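Local structure of PAN2-PAN3 deadenylation complex catalytic subunit pan2 (Neurospora crassa, 4CZW) at residues R178-K189 with D255-V266. The protein is the catalytic subunit of the PAN deadenylation complex, a metal-dependent exonuclease that probably shortens the poly(A) tails of cytoplasmic mRNA. Numbering follows the deposited sequence.
Sequences RLLETDARYQIK and DQRKIIFNIPAV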
loop_
_atom_site.group_PDB
_atom_site.type_symbol
_atom_site.label_atom_id
_atom_site.label_comp_id
_atom_site.label_asym_id
_atom_site.label_seq_id
_atom_site.Cartn_x
_atom_site.Cartn_y
_atom_site.Cartn_z
ATOM N N ARG A 178 7.446 -9.869 17.738
ATOM C CA ARG A 178 6.423 -10.884 17.965
ATOM C C ARG A 178 5.447 -10.949 16.790
ATOM O O ARG A 178 4.781 -11.962 16.574
ATOM C CB ARG A 178 5.673 -10.595 19.270
ATOM C CG ARG A 178 4.685 -11.674 19.688
ATOM C CD ARG A 178 4.117 -11.397 21.072
ATOM N NE ARG A 178 3.151 -12.413 21.480
ATOM C CZ ARG A 178 2.600 -12.477 22.688
ATOM N NH1 ARG A 178 2.921 -11.585 23.615
ATOM N NH2 ARG A 178 1.727 -13.435 22.970
ATOM N N LEU A 179 5.382 -9.864 16.024
ATOM C CA LEU A 179 4.442 -9.760 14.914
ATOM C C LEU A 179 4.975 -10.362 13.615
ATOM O O LEU A 179 4.227 -10.989 12.866
ATOM C CB LEU A 179 4.066 -8.294 14.682
ATOM C CG LEU A 179 3.142 -7.652 15.719
ATOM C CD1 LEU A 179 3.165 -6.137 15.595
ATOM C CD2 LEU A 179 1.724 -8.178 15.567
ATOM N N LEU A 180 6.265 -10.176 13.350
ATOM C CA LEU A 180 6.823 -10.546 12.052
ATOM C C LEU A 180 7.933 -11.596 12.121
ATOM O O LEU A 180 8.157 -12.325 11.155
ATOM C CB LEU A 180 7.356 -9.298 11.342
ATOM C CG LEU A 180 6.380 -8.134 11.158
ATOM C CD1 LEU A 180 7.040 -6.998 10.391
ATOM C CD2 LEU A 180 5.108 -8.594 10.459
ATOM N N GLU A 181 8.625 -11.676 13.253
ATOM C CA GLU A 181 9.794 -12.548 13.353
ATOM C C GLU A 181 9.496 -13.933 13.914
ATOM O O GLU A 181 8.611 -14.107 14.752
ATOM C CB GLU A 181 10.875 -11.894 14.216
ATOM C CG GLU A 181 11.544 -10.691 13.586
ATOM C CD GLU A 181 12.821 -10.304 14.303
ATOM O OE1 GLU A 181 13.353 -11.142 15.062
ATOM O OE2 GLU A 181 13.294 -9.165 14.111
ATOM N N THR A 182 10.254 -14.916 13.439
ATOM C CA THR A 182 10.276 -16.239 14.043
ATOM C C THR A 182 11.425 -16.295 15.042
ATOM O O THR A 182 12.582 -16.469 14.657
ATOM C CB THR A 182 10.443 -17.354 12.995
ATOM O OG1 THR A 182 9.352 -17.312 12.066
ATOM C CG2 THR A 182 10.478 -18.719 13.667
ATOM N N ASP A 183 11.103 -16.125 16.319
ATOM C CA ASP A 183 12.114 -16.110 17.371
ATOM C C ASP A 183 12.813 -17.461 17.474
ATOM O O ASP A 183 12.222 -18.444 17.921
ATOM C CB ASP A 183 11.483 -15.735 18.713
ATOM C CG ASP A 183 12.505 -15.610 19.824
ATOM O OD1 ASP A 183 13.672 -15.277 19.528
ATOM O OD2 ASP A 183 12.142 -15.844 20.997
ATOM N N ALA A 184 14.074 -17.505 17.053
ATOM C CA ALA A 184 14.823 -18.756 17.034
ATOM C C ALA A 184 16.332 -18.532 17.079
ATOM O O ALA A 184 16.812 -17.407 16.941
ATOM C CB ALA A 184 14.451 -19.567 15.801
ATOM N N ARG A 185 17.069 -19.621 17.276
ATOM C CA ARG A 185 18.526 -19.595 17.258
ATOM C C ARG A 185 19.061 -20.988 16.945
ATOM O O ARG A 185 18.373 -21.986 17.158
ATOM C CB ARG A 185 19.084 -19.098 18.593
ATOM C CG ARG A 185 18.829 -20.033 19.764
ATOM C CD ARG A 185 19.508 -19.532 21.029
ATOM N NE ARG A 185 19.288 -20.428 22.160
ATOM C CZ ARG A 185 19.789 -20.233 23.376
ATOM N NH1 ARG A 185 20.545 -19.172 23.621
ATOM N NH2 ARG A 185 19.536 -21.101 24.346
ATOM N N TYR A 186 20.288 -21.054 16.437
ATOM C CA TYR A 186 20.889 -22.332 16.077
ATOM C C TYR A 186 21.734 -22.910 17.207
ATOM O O TYR A 186 22.603 -22.234 17.756
ATOM C CB TYR A 186 21.747 -22.188 14.819
ATOM C CG TYR A 186 20.950 -22.051 13.542
ATOM C CD1 TYR A 186 20.435 -23.169 12.900
ATOM C CD2 TYR A 186 20.719 -20.805 12.975
ATOM C CE1 TYR A 186 19.707 -23.051 11.732
ATOM C CE2 TYR A 186 19.993 -20.677 11.806
ATOM C CZ TYR A 186 19.489 -21.803 11.189
ATOM O OH TYR A 186 18.764 -21.680 10.026
ATOM N N GLN A 187 21.468 -24.167 17.550
ATOM C CA GLN A 187 22.290 -24.886 18.512
ATOM C C GLN A 187 23.310 -25.751 17.781
ATOM O O GLN A 187 22.960 -26.763 17.173
ATOM C CB GLN A 187 21.428 -25.750 19.433
ATOM C CG GLN A 187 22.231 -26.675 20.336
ATOM C CD GLN A 187 21.358 -27.643 21.110
ATOM O OE1 GLN A 187 20.410 -27.241 21.783
ATOM N NE2 GLN A 187 21.674 -28.930 21.015
ATOM N N ILE A 188 24.572 -25.341 17.838
ATOM C CA ILE A 188 25.645 -26.070 17.176
ATOM C C ILE A 188 26.382 -26.966 18.167
ATOM O O ILE A 188 27.128 -26.486 19.020
ATOM C CB ILE A 188 26.645 -25.111 16.509
ATOM C CG1 ILE A 188 25.912 -24.160 15.560
ATOM C CG2 ILE A 188 27.720 -25.892 15.770
ATOM C CD1 ILE A 188 26.818 -23.164 14.872
ATOM N N LYS A 189 26.164 -28.272 18.049
ATOM C CA LYS A 189 26.763 -29.231 18.967
ATOM C C LYS A 189 27.849 -30.065 18.296
ATOM O O LYS A 189 27.621 -30.672 17.249
ATOM C CB LYS A 189 25.689 -30.152 19.550
ATOM C CG LYS A 189 26.240 -31.278 20.412
ATOM C CD LYS A 189 25.145 -32.238 20.851
ATOM C CE LYS A 189 24.124 -31.549 21.743
ATOM N NZ LYS A 189 23.083 -32.495 22.231
ATOM N N ASP A 255 26.547 -30.964 14.809
ATOM C CA ASP A 255 25.099 -31.117 14.739
ATOM C C ASP A 255 24.409 -29.784 14.999
ATOM O O ASP A 255 24.358 -29.306 16.133
ATOM C CB ASP A 255 24.623 -32.171 15.740
ATOM C CG ASP A 255 23.113 -32.302 15.776
ATOM O OD1 ASP A 255 22.470 -32.145 14.717
ATOM O OD2 ASP A 255 22.569 -32.565 16.869
ATOM N N GLN A 256 23.875 -29.194 13.935
ATOM C CA GLN A 256 23.269 -27.871 14.002
ATOM C C GLN A 256 21.757 -27.942 13.820
ATOM O O GLN A 256 21.268 -28.346 12.765
ATOM C CB GLN A 256 23.884 -26.961 12.940
ATOM C CG GLN A 256 25.400 -26.875 13.017
ATOM C CD GLN A 256 26.046 -26.691 11.657
ATOM O OE1 GLN A 256 25.361 -26.558 10.644
ATOM N NE2 GLN A 256 27.374 -26.689 11.629
ATOM N N ARG A 257 21.020 -27.548 14.852
ATOM C CA ARG A 257 19.564 -27.573 14.795
ATOM C C ARG A 257 18.981 -26.207 15.133
ATOM O O ARG A 257 19.421 -25.547 16.075
ATOM C CB ARG A 257 19.010 -28.636 15.745
ATOM C CG ARG A 257 19.729 -29.970 15.659
ATOM C CD ARG A 257 18.953 -31.071 16.355
ATOM N NE ARG A 257 19.711 -32.317 16.407
ATOM C CZ ARG A 257 19.179 -33.504 16.677
ATOM N NH1 ARG A 257 17.879 -33.614 16.910
ATOM N NH2 ARG A 257 19.949 -34.585 16.706
ATOM N N LYS A 258 17.992 -25.783 14.355
ATOM C CA LYS A 258 17.345 -24.497 14.582
ATOM C C LYS A 258 16.321 -24.600 15.705
ATOM O O LYS A 258 15.217 -25.111 15.509
ATOM C CB LYS A 258 16.677 -23.994 13.300
ATOM C CG LYS A 258 16.129 -22.581 13.404
ATOM C CD LYS A 258 15.660 -22.067 12.053
ATOM C CE LYS A 258 15.250 -20.604 12.132
ATOM N NZ LYS A 258 14.866 -20.056 10.802
ATOM N N ILE A 259 16.695 -24.117 16.885
ATOM C CA ILE A 259 15.808 -24.140 18.041
ATOM C C ILE A 259 14.798 -23.002 17.957
ATOM O O ILE A 259 15.164 -21.831 18.031
ATOM C CB ILE A 259 16.592 -24.027 19.361
ATOM C CG1 ILE A 259 17.752 -25.025 19.381
ATOM C CG2 ILE A 259 15.670 -24.243 20.549
ATOM C CD1 ILE A 259 17.320 -26.470 19.248
ATOM N N ILE A 260 13.526 -23.355 17.808
ATOM C CA ILE A 260 12.474 -22.366 17.604
ATOM C C ILE A 260 11.750 -22.020 18.904
ATOM O O ILE A 260 11.228 -22.898 19.590
ATOM C CB ILE A 260 11.451 -22.861 16.564
ATOM C CG1 ILE A 260 12.160 -23.167 15.241
ATOM C CG2 ILE A 260 10.349 -21.832 16.362
ATOM C CD1 ILE A 260 11.253 -23.709 14.164
ATOM N N PHE A 261 11.722 -20.731 19.230
ATOM C CA PHE A 261 11.103 -20.257 20.462
ATOM C C PHE A 261 9.690 -19.731 20.224
ATOM O O PHE A 261 8.742 -20.154 20.886
ATOM C CB PHE A 261 11.963 -19.165 21.101
ATOM C CG PHE A 261 13.367 -19.602 21.408
ATOM C CD1 PHE A 261 13.612 -20.838 21.983
ATOM C CD2 PHE A 261 14.442 -18.781 21.113
ATOM C CE1 PHE A 261 14.903 -21.243 22.265
ATOM C CE2 PHE A 261 15.735 -19.182 21.391
ATOM C CZ PHE A 261 15.966 -20.414 21.968
ATOM N N ASN A 262 9.556 -18.806 19.280
ATOM C CA ASN A 262 8.258 -18.213 18.974
ATOM C C ASN A 262 7.971 -18.122 17.480
ATOM O O ASN A 262 8.879 -17.957 16.667
ATOM C CB ASN A 262 8.149 -16.817 19.591
ATOM C CG ASN A 262 7.746 -16.855 21.050
ATOM O OD1 ASN A 262 6.564 -16.972 21.374
ATOM N ND2 ASN A 262 8.726 -16.751 21.940
ATOM N N ILE A 263 6.693 -18.233 17.136
ATOM C CA ILE A 263 6.236 -18.031 15.769
ATOM C C ILE A 263 5.537 -16.676 15.666
ATOM O O ILE A 263 4.848 -16.259 16.598
ATOM C CB ILE A 263 5.283 -19.154 15.318
ATOM C CG1 ILE A 263 4.167 -19.347 16.346
ATOM C CG2 ILE A 263 6.050 -20.454 15.126
ATOM C CD1 ILE A 263 3.158 -20.402 15.961
ATOM N N PRO A 264 5.723 -15.977 14.537
ATOM C CA PRO A 264 5.164 -14.629 14.376
ATOM C C PRO A 264 3.639 -14.618 14.312
ATOM O O PRO A 264 3.028 -15.611 13.915
ATOM C CB PRO A 264 5.765 -14.159 13.049
ATOM C CG PRO A 264 6.042 -15.414 12.299
ATOM C CD PRO A 264 6.465 -16.410 13.340
ATOM N N ALA A 265 3.038 -13.499 14.707
ATOM C CA ALA A 265 1.592 -13.331 14.626
ATOM C C ALA A 265 1.153 -13.279 13.168
ATOM O O ALA A 265 0.061 -13.727 12.818
ATOM C CB ALA A 265 1.160 -12.075 15.363
ATOM N N VAL A 266 2.015 -12.722 12.322
ATOM C CA VAL A 266 1.797 -12.721 10.880
ATOM C C VAL A 266 2.755 -13.706 10.220
ATOM O O VAL A 266 3.973 -13.530 10.272
ATOM C CB VAL A 266 1.993 -11.321 10.272
ATOM C CG1 VAL A 266 1.871 -11.380 8.757
ATOM C CG2 VAL A 266 0.989 -10.342 10.856
#
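Strands 183-189 and 255-262 pair antiparallel as the two inner strands of the four-stranded sheet in the pseudo-protease domain, consistent with the zinc-bearing fingers of ubiquitin-specific proteases. Their axes approach to 4.5 Å. Reciprocal backbone hydrogen bonds link Arg-185 with Ile-259, Gln-187 with Arg-257 and Lys-189 with Asp-255; next after Lys-189 comes the zinc ligand Cys-190. At the other end a classic beta bulge puts Phe-261 and Asn-262 opposite Asp-183, whose O accepts from Phe-261 N (2.7 Å) and Asn-262 N (3.0 Å). Beyond it, the last turn of helix 172-180 receives Ala-265 N on Arg-178 O and Val-266 N on Leu-179 O.

The bulge turns Phe-261 toward the partner strand, where its ring edge meets Asp-183 OD2 and Arg-185 NE; Asp-183 OD1 forms a salt bridge with Lys-177. With CG held between the backbone N and the carbonyl carbon (chi1 67°), the Arg-185 chain runs out along Phe-261, Arg-185 CG 3.6 Å from Phe-261 CZ, and its guanidinium is inclined 60° to the ring. On this face, too, Arg-257 NE bridges to the syn lone pair of Asp-255 OD2 (2.9 Å).

On the other face, the extended Lys-258 chain crosses the Tyr-186 ring, with CG 4.3 Å from the ring centroid in a CH-pi contact, and carries NZ to Thr-203. Replacing Tyr-186 by an alanine would probably strip Lys-258 of this aromatic support and open a gap beside Arg-199 and Ala-201 of strand 196-201. Ile-188 straddles Gln-256 CG with both branches, CG1 and CG2. Near the helix end, Thr-182 OG1, hydrogen-bonded to Asn-206, also rests against Pro-264 CD at 3.3 Å.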